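Local coordinates for protein histidine kinase (Pseudomonas aeruginosa, PDB 7C1I) that probably relays phosphoryl groups between the receiver domains of a two-component regulatory system, as a histidine-containing phosphotransfer protein, at residues A51-A56 and E77-A82. Numbering follows the deposited sequence.
Sequences ALRHTA and ELEESA
Ala56 and Ala82 are the small side chains through which helices 49-65 and 69-83 come together. CB of Ala56 is set against the backbone of the partner helix, 3.6 Å from Glu79 N, and touches CB, CG and CD2 of Leu78, with CG at 3.8 Å. Ala82 answers from the other helix: its CB lies 3.7 Å from Arg53 N and also meets the CB atoms of Leu52 and Arg53. With a methyl group from each helix resting on the backbone of the other, the axes of segments 51-56 and 77-82 approach to 7.8 Å and run roughly antiparallel, 149° between their directions. Leu52 and Leu78 carry this tight part inward. Both point toward the facing helix and continue into the core, where each also packs on helix 22-45 and on Ile94 of helix 90-112.

On the other flank long polar side chains border the seam. Arg53 and Glu79 both hold CG anti to the backbone N (chi1 178° for Arg53), and each CG lies 3.7 Å from the other residue's carbonyl O. Beyond CG they diverge: the arginine chain bends and leads away, while the glutamate stays extended. No direct salt bridge forms, NH1 of Arg53 being 5.6 Å from OE1 of Glu79. A water in the guanidinium plane bridges them instead, accepting from Arg53 NH1 at 2.7 Å and donating to Glu79 OE1. The other carboxylate oxygen, OE2, makes a salt bridge with Lys60. No hydrogen bond links the two segments directly; methyl-to-backbone packing contrasts with this looser, water-bridged polar pair. The contact joins two consecutive antiparallel helices of the up-and-down four-helix bundle typical of Hpt domains, formed here by helices 22-45, 49-65, 69-83 and 90-112.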
# COMPACT_ATOMS: atom_id res chain seq x y z
N ALA A 51 6.91 1.31 22.62
CA ALA A 51 5.99 0.22 22.22
C ALA A 51 6.53 -0.32 20.88
O ALA A 51 6.51 -1.54 20.64
CB ALA A 51 4.54 0.63 22.18
N LEU A 52 6.88 0.58 19.96
CA LEU A 52 7.45 0.16 18.65
C LEU A 52 8.65 -0.76 18.92
O LEU A 52 8.76 -1.86 18.35
CB LEU A 52 7.86 1.31 17.73
CG LEU A 52 6.65 2.07 17.17
CD1 LEU A 52 7.15 3.37 16.57
CD2 LEU A 52 5.97 1.25 16.08
N ARG A 53 9.54 -0.35 19.82
CA ARG A 53 10.82 -1.07 20.06
C ARG A 53 10.54 -2.45 20.66
O ARG A 53 11.07 -3.44 20.13
CB ARG A 53 11.62 -0.28 21.11
CG ARG A 53 12.94 -0.92 21.51
CD ARG A 53 13.49 -0.77 22.92
NE ARG A 53 12.56 -0.79 24.04
CZ ARG A 53 12.00 -1.83 24.65
NH1 ARG A 53 12.31 -3.09 24.34
NH2 ARG A 53 11.06 -1.66 25.56
N HIS A 54 9.60 -2.53 21.62
CA HIS A 54 9.31 -3.77 22.38
C HIS A 54 8.56 -4.75 21.49
O HIS A 54 9.02 -5.90 21.36
CB HIS A 54 8.49 -3.47 23.65
CG HIS A 54 8.12 -4.71 24.39
ND1 HIS A 54 8.94 -5.26 25.36
CD2 HIS A 54 7.01 -5.48 24.37
CE1 HIS A 54 8.38 -6.33 25.86
NE2 HIS A 54 7.19 -6.50 25.27
N THR A 55 7.60 -4.24 20.70
CA THR A 55 6.82 -5.16 19.83
C THR A 55 7.75 -5.63 18.72
O THR A 55 7.70 -6.80 18.26
CB THR A 55 5.57 -4.46 19.27
OG1 THR A 55 4.78 -4.09 20.39
CG2 THR A 55 4.80 -5.38 18.34
N ALA A 56 8.56 -4.76 18.12
CA ALA A 56 9.56 -5.07 17.07
C ALA A 56 10.54 -6.16 17.54
O ALA A 56 10.73 -7.17 16.84
CB ALA A 56 10.33 -3.91 16.49
N GLU A 77 15.58 -3.85 12.39
CA GLU A 77 15.81 -2.42 12.02
C GLU A 77 14.86 -1.49 12.77
O GLU A 77 15.25 -0.40 13.24
CB GLU A 77 15.59 -2.25 10.51
CG GLU A 77 16.67 -2.86 9.63
CD GLU A 77 16.40 -2.44 8.19
OE1 GLU A 77 15.76 -3.23 7.46
OE2 GLU A 77 16.94 -1.39 7.79
N LEU A 78 13.60 -1.91 12.92
CA LEU A 78 12.59 -1.12 13.67
C LEU A 78 13.03 -1.04 15.13
O LEU A 78 12.86 0.01 15.79
CB LEU A 78 11.17 -1.66 13.45
CG LEU A 78 10.10 -0.84 14.18
CD1 LEU A 78 10.17 0.61 13.72
CD2 LEU A 78 8.77 -1.50 13.83
N GLU A 79 13.36 -2.19 15.73
CA GLU A 79 13.72 -2.22 17.18
C GLU A 79 14.86 -1.23 17.43
O GLU A 79 14.75 -0.39 18.34
CB GLU A 79 14.23 -3.63 17.48
CG GLU A 79 14.61 -3.72 18.94
CD GLU A 79 15.38 -4.99 19.22
OE1 GLU A 79 15.77 -5.09 20.40
OE2 GLU A 79 15.58 -5.84 18.33
N GLU A 80 15.88 -1.29 16.56
CA GLU A 80 17.13 -0.50 16.79
C GLU A 80 16.81 0.98 16.55
O GLU A 80 17.33 1.81 17.31
CB GLU A 80 18.24 -0.97 15.84
CG GLU A 80 18.73 -2.34 16.27
CD GLU A 80 19.84 -2.90 15.40
OE1 GLU A 80 20.21 -2.30 14.37
OE2 GLU A 80 20.32 -3.99 15.78
N SER A 81 16.09 1.30 15.47
CA SER A 81 15.82 2.74 15.23
C SER A 81 14.90 3.29 16.33
O SER A 81 15.14 4.39 16.87
CB SER A 81 15.33 2.96 13.82
OG SER A 81 14.17 2.18 13.56
N ALA A 82 13.85 2.58 16.76
CA ALA A 82 12.90 2.99 17.81
C ALA A 82 13.69 3.20 19.11
O ALA A 82 13.38 4.13 19.88
CB ALA A 82 11.70 2.10 18.00
O HOH W 1 14.37 -4.09 22.93